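Long-range contact in glycoside hydrolase, GH17 family (Formosa sp. Hel1_33_131, PDB 6FCG), which probably hydrolyses internal beta-1,3-glucosidic bonds of laminarin, as an endo-laminarinase of glycoside hydrolase family 17: residues 244-256 with 315-328. Sequence-based numbering, arbitrary orientation.
Sequences PMHDTHYNPIFWG and YYGAKGSKATDEYK
Thr248 and Ser321 bring the backbones closest, their CA atoms 6.1 Å apart, where the short helix 244-250 meets the loop that runs through a type I turn (Gly317 to Gly320) into helix 326-342. Both pieces follow strands of the parallel sheet, 238-241 and 301-305, so this contact joins two neighbouring beta-alpha loops of the family 17 TIM-barrel fold. Tyr316 lies at the heart of it, Met245 CE sitting over the middle of its ring, 3.7 Å from the centroid. The Met245 chain leaves with CG anti to the backbone N (chi1 -168°) and bends at chi2 and chi3, which carries its methyl onto that face. The CD2 edge of His246 adds an offset edge-to-face contact, planes at 83°, while Tyr250 CE2 lies 3.3 Å from Tyr316 OH. Replacing Tyr316 with alanine would probably leave the Met245 methyl and the His246 edge without their aromatic partner and open a gap beside the helix. Farther out, His249 and Tyr315 form an offset stack, nearly parallel, with centroids 3.9 Å apart. On the other flank hydrogen bonds take over: Ser321 OG donates to Thr248 OG1, which in turn donates to Met245 O within its own helix. Trp255 packs its indole against Ala323, and its NE1 gives a fairly straight hydrogen bond of 2.8 Å to Ser321 O, which sits near the indole plane.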
loop_
_atom_site.group_PDB
_atom_site.type_symbol
_atom_site.label_atom_id
_atom_site.label_comp_id
_atom_site.label_asym_id
_atom_site.label_seq_id
_atom_site.Cartn_x
_atom_site.Cartn_y
_atom_site.Cartn_z
ATOM N N PRO A 244 7.604 5.722 -27.031
ATOM C CA PRO A 244 6.975 6.570 -26.016
ATOM C C PRO A 244 6.010 5.798 -25.098
ATOM O O PRO A 244 6.013 6.059 -23.894
ATOM C CB PRO A 244 6.227 7.643 -26.839
ATOM C CG PRO A 244 6.750 7.561 -28.213
ATOM C CD PRO A 244 7.696 6.408 -28.340
ATOM N N MET A 245 5.189 4.890 -25.651
ATOM C CA MET A 245 4.199 4.172 -24.835
ATOM C C MET A 245 4.858 3.550 -23.617
ATOM O O MET A 245 4.405 3.711 -22.506
ATOM C CB MET A 245 3.482 3.088 -25.623
ATOM C CG MET A 245 2.264 2.528 -24.894
ATOM S SD MET A 245 2.140 0.734 -24.927
ATOM C CE MET A 245 3.569 0.208 -24.008
ATOM N N HIS A 246 5.960 2.852 -23.841
ATOM C CA HIS A 246 6.708 2.261 -22.741
ATOM C C HIS A 246 7.249 3.301 -21.783
ATOM O O HIS A 246 7.258 3.071 -20.590
ATOM C CB HIS A 246 7.834 1.374 -23.274
ATOM C CG HIS A 246 7.329 0.100 -23.857
ATOM N ND1 HIS A 246 7.392 -0.195 -25.202
ATOM C CD2 HIS A 246 6.695 -0.940 -23.277
ATOM C CE1 HIS A 246 6.850 -1.380 -25.419
ATOM N NE2 HIS A 246 6.421 -1.852 -24.265
ATOM N N ASP A 247 7.726 4.420 -22.314
ATOM C CA ASP A 247 8.271 5.457 -21.483
ATOM C C ASP A 247 7.219 6.203 -20.668
ATOM O O ASP A 247 7.564 6.777 -19.639
ATOM C CB ASP A 247 9.181 6.397 -22.294
ATOM C CG ASP A 247 10.529 5.756 -22.644
ATOM O OD1 ASP A 247 10.895 4.730 -22.035
ATOM O OD2 ASP A 247 11.260 6.290 -23.505
ATOM N N THR A 248 5.935 6.109 -21.006
ATOM C CA THR A 248 4.885 6.588 -20.066
ATOM C C THR A 248 4.984 5.958 -18.651
ATOM O O THR A 248 4.443 6.517 -17.680
ATOM C CB THR A 248 3.447 6.358 -20.531
ATOM O OG1 THR A 248 3.160 4.953 -20.613
ATOM C CG2 THR A 248 3.208 7.029 -21.846
ATOM N N HIS A 249 5.668 4.810 -18.546
ATOM C CA HIS A 249 6.067 4.270 -17.254
ATOM C C HIS A 249 7.553 4.478 -16.908
ATOM O O HIS A 249 7.862 4.961 -15.829
ATOM C CB HIS A 249 5.762 2.804 -17.229
ATOM C CG HIS A 249 6.112 2.156 -15.936
ATOM N ND1 HIS A 249 7.287 1.459 -15.750
ATOM C CD2 HIS A 249 5.446 2.099 -14.760
ATOM C CE1 HIS A 249 7.323 0.988 -14.514
ATOM N NE2 HIS A 249 6.216 1.358 -13.897
ATOM N N TYR A 250 8.464 4.082 -17.798
ATOM C CA TYR A 250 9.915 4.067 -17.512
ATOM C C TYR A 250 10.601 5.432 -17.544
ATOM O O TYR A 250 11.698 5.562 -17.014
ATOM C CB TYR A 250 10.681 3.107 -18.448
ATOM C CG TYR A 250 10.434 1.692 -18.129
ATOM C CD1 TYR A 250 11.153 1.053 -17.124
ATOM C CD2 TYR A 250 9.427 0.979 -18.782
ATOM C CE1 TYR A 250 10.885 -0.273 -16.787
ATOM C CE2 TYR A 250 9.166 -0.348 -18.466
ATOM C CZ TYR A 250 9.872 -0.959 -17.460
ATOM O OH TYR A 250 9.609 -2.261 -17.176
ATOM N N ASN A 251 9.995 6.418 -18.184
ATOM C CA ASN A 251 10.515 7.762 -18.166
ATOM C C ASN A 251 9.392 8.758 -18.430
ATOM O O ASN A 251 9.286 9.348 -19.501
ATOM C CB ASN A 251 11.678 7.933 -19.151
ATOM C CG ASN A 251 12.254 9.354 -19.122
ATOM O OD1 ASN A 251 12.201 10.060 -18.079
ATOM N ND2 ASN A 251 12.763 9.800 -20.274
ATOM N N PRO A 252 8.556 8.971 -17.415
ATOM C CA PRO A 252 7.254 9.610 -17.599
ATOM C C PRO A 252 7.199 11.123 -17.610
ATOM O O PRO A 252 6.084 11.671 -17.594
ATOM C CB PRO A 252 6.439 9.045 -16.429
ATOM C CG PRO A 252 7.438 8.780 -15.370
ATOM C CD PRO A 252 8.752 8.470 -16.042
ATOM N N ILE A 253 8.335 11.806 -17.699
ATOM C CA ILE A 253 8.369 13.272 -17.519
ATOM C C ILE A 253 7.551 14.026 -18.589
ATOM O O ILE A 253 7.025 15.099 -18.319
ATOM C CB ILE A 253 9.806 13.828 -17.371
ATOM C CG1 ILE A 253 10.513 13.417 -16.041
ATOM C CG2 ILE A 253 9.828 15.355 -17.403
ATOM C CD1 ILE A 253 10.374 11.985 -15.515
ATOM N N PHE A 254 7.375 13.418 -19.758
ATOM C CA PHE A 254 6.595 13.974 -20.892
ATOM C C PHE A 254 5.095 13.653 -20.850
ATOM O O PHE A 254 4.313 14.194 -21.626
ATOM C CB PHE A 254 7.179 13.423 -22.223
ATOM C CG PHE A 254 6.776 12.002 -22.516
ATOM C CD1 PHE A 254 5.600 11.732 -23.217
ATOM C CD2 PHE A 254 7.528 10.930 -22.047
ATOM C CE1 PHE A 254 5.204 10.431 -23.464
ATOM C CE2 PHE A 254 7.125 9.621 -22.288
ATOM C CZ PHE A 254 5.966 9.375 -23.000
ATOM N N TRP A 255 4.702 12.733 -19.976
ATOM C CA TRP A 255 3.368 12.123 -20.029
ATOM C C TRP A 255 2.487 12.620 -18.888
ATOM O O TRP A 255 2.813 12.432 -17.715
ATOM C CB TRP A 255 3.511 10.603 -19.936
ATOM C CG TRP A 255 2.228 9.854 -19.944
ATOM C CD1 TRP A 255 1.712 9.137 -18.919
ATOM C CD2 TRP A 255 1.310 9.757 -21.010
ATOM N NE1 TRP A 255 0.530 8.611 -19.278
ATOM C CE2 TRP A 255 0.254 8.978 -20.565
ATOM C CE3 TRP A 255 1.268 10.269 -22.299
ATOM C CZ2 TRP A 255 -0.847 8.674 -21.371
ATOM C CZ3 TRP A 255 0.184 9.974 -23.097
ATOM C CH2 TRP A 255 -0.860 9.193 -22.631
ATOM N N GLY A 256 1.385 13.255 -19.246
ATOM C CA GLY A 256 0.395 13.665 -18.287
ATOM C C GLY A 256 -0.500 14.779 -18.776
ATOM O O GLY A 256 -0.483 15.153 -19.950
ATOM N N TYR A 315 1.671 -2.107 -16.303
ATOM C CA TYR A 315 2.104 -0.732 -16.123
ATOM C C TYR A 315 1.466 0.331 -17.002
ATOM O O TYR A 315 1.472 1.500 -16.615
ATOM C CB TYR A 315 3.592 -0.595 -16.388
ATOM C CG TYR A 315 4.501 -1.386 -15.504
ATOM C CD1 TYR A 315 4.271 -1.511 -14.128
ATOM C CD2 TYR A 315 5.658 -1.999 -16.044
ATOM C CE1 TYR A 315 5.158 -2.248 -13.327
ATOM C CE2 TYR A 315 6.548 -2.733 -15.252
ATOM C CZ TYR A 315 6.296 -2.850 -13.903
ATOM O OH TYR A 315 7.156 -3.559 -13.143
ATOM N N TYR A 316 0.944 -0.044 -18.158
ATOM C CA TYR A 316 0.542 0.938 -19.161
ATOM C C TYR A 316 -0.979 1.194 -19.284
ATOM O O TYR A 316 -1.385 2.070 -20.061
ATOM C CB TYR A 316 1.094 0.508 -20.513
ATOM C CG TYR A 316 2.529 0.054 -20.439
ATOM C CD1 TYR A 316 3.561 0.979 -20.224
ATOM C CD2 TYR A 316 2.860 -1.295 -20.557
ATOM C CE1 TYR A 316 4.877 0.570 -20.149
ATOM C CE2 TYR A 316 4.166 -1.713 -20.497
ATOM C CZ TYR A 316 5.173 -0.784 -20.280
ATOM O OH TYR A 316 6.478 -1.229 -20.216
ATOM N N GLY A 317 -1.810 0.458 -18.521
ATOM C CA GLY A 317 -3.271 0.628 -18.559
ATOM C C GLY A 317 -3.876 1.268 -17.309
ATOM O O GLY A 317 -3.287 2.163 -16.691
ATOM N N ALA A 318 -5.069 0.817 -16.947
ATOM C CA ALA A 318 -5.790 1.333 -15.760
ATOM C C ALA A 318 -5.009 1.229 -14.440
ATOM O O ALA A 318 -5.168 2.057 -13.578
ATOM C CB ALA A 318 -7.150 0.629 -15.624
ATOM N N LYS A 319 -4.164 0.213 -14.292
ATOM C CA LYS A 319 -3.402 0.008 -13.058
ATOM C C LYS A 319 -2.055 0.721 -13.063
ATOM O O LYS A 319 -1.242 0.507 -12.166
ATOM C CB LYS A 319 -3.178 -1.491 -12.796
ATOM C CG LYS A 319 -4.438 -2.390 -12.858
ATOM C CD LYS A 319 -4.517 -3.309 -11.643
ATOM C CE LYS A 319 -3.847 -4.657 -11.857
ATOM N NZ LYS A 319 -4.342 -5.638 -10.854
ATOM N N GLY A 320 -1.814 1.559 -14.071
ATOM C CA GLY A 320 -0.554 2.298 -14.207
ATOM C C GLY A 320 -0.772 3.602 -14.964
ATOM O O GLY A 320 -1.577 4.422 -14.555
ATOM N N SER A 321 -0.083 3.770 -16.086
ATOM C CA SER A 321 0.046 5.081 -16.755
ATOM C C SER A 321 -1.146 5.552 -17.573
ATOM O O SER A 321 -1.114 6.658 -18.075
ATOM C CB SER A 321 1.268 5.072 -17.652
ATOM O OG SER A 321 1.030 4.346 -18.851
ATOM N N LYS A 322 -2.195 4.737 -17.697
ATOM C CA LYS A 322 -3.418 5.117 -18.459
ATOM C C LYS A 322 -3.150 5.379 -19.953
ATOM O O LYS A 322 -3.836 6.185 -20.579
ATOM C CB LYS A 322 -4.123 6.351 -17.852
ATOM C CG LYS A 322 -4.202 6.421 -16.343
ATOM C CD LYS A 322 -5.262 5.527 -15.772
ATOM C CE LYS A 322 -5.462 5.969 -14.334
ATOM N NZ LYS A 322 -5.962 4.895 -13.459
ATOM N N ALA A 323 -2.163 4.703 -20.512
ATOM C CA ALA A 323 -1.783 4.910 -21.902
ATOM C C ALA A 323 -2.595 4.068 -22.879
ATOM O O ALA A 323 -3.006 4.550 -23.923
ATOM C CB ALA A 323 -0.309 4.598 -22.066
ATOM N N THR A 324 -2.854 2.822 -22.525
ATOM C CA THR A 324 -3.374 1.860 -23.462
ATOM C C THR A 324 -4.902 1.847 -23.626
ATOM O O THR A 324 -5.619 1.598 -22.679
ATOM C CB THR A 324 -2.952 0.452 -23.058
ATOM O OG1 THR A 324 -3.369 0.186 -21.717
ATOM C CG2 THR A 324 -1.456 0.317 -23.161
ATOM N N ASP A 325 -5.346 2.106 -24.858
ATOM C CA ASP A 325 -6.725 1.913 -25.333
ATOM C C ASP A 325 -6.733 2.191 -26.841
ATOM O O ASP A 325 -5.771 2.766 -27.363
ATOM C CB ASP A 325 -7.735 2.815 -24.585
ATOM C CG ASP A 325 -7.414 4.294 -24.727
ATOM O OD1 ASP A 325 -7.535 4.808 -25.865
ATOM O OD2 ASP A 325 -7.059 4.937 -23.699
ATOM N N GLU A 326 -7.816 1.844 -27.530
ATOM C CA GLU A 326 -7.846 1.955 -28.986
ATOM C C GLU A 326 -7.848 3.379 -29.521
ATOM O O GLU A 326 -7.414 3.622 -30.671
ATOM C CB GLU A 326 -9.033 1.215 -29.558
ATOM C CG GLU A 326 -8.928 -0.292 -29.371
ATOM C CD GLU A 326 -10.065 -1.082 -30.008
ATOM O OE1 GLU A 326 -10.769 -0.547 -30.899
ATOM O OE2 GLU A 326 -10.246 -2.252 -29.622
ATOM N N TYR A 327 -8.329 4.320 -28.704
ATOM C CA TYR A 327 -8.397 5.726 -29.102
ATOM C C TYR A 327 -7.007 6.346 -29.116
ATOM O O TYR A 327 -6.603 7.000 -30.082
ATOM C CB TYR A 327 -9.341 6.495 -28.165
ATOM C CG TYR A 327 -9.586 7.951 -28.515
ATOM C CD1 TYR A 327 -10.070 8.316 -29.772
ATOM C CD2 TYR A 327 -9.403 8.957 -27.576
ATOM C CE1 TYR A 327 -10.327 9.646 -30.091
ATOM C CE2 TYR A 327 -9.664 10.286 -27.885
ATOM C CZ TYR A 327 -10.129 10.621 -29.139
ATOM O OH TYR A 327 -10.381 11.929 -29.434
ATOM N N LYS A 328 -6.267 6.163 -28.035
ATOM C CA LYS A 328 -4.924 6.709 -27.977
ATOM C C LYS A 328 -4.018 6.028 -28.987
ATOM O O LYS A 328 -3.120 6.674 -29.499
ATOM C CB LYS A 328 -4.329 6.626 -26.573
ATOM C CG LYS A 328 -5.033 7.528 -25.596
ATOM C CD LYS A 328 -4.192 7.722 -24.362
ATOM C CE LYS A 328 -4.856 7.237 -23.085
ATOM N NZ LYS A 328 -5.899 7.971 -22.432
#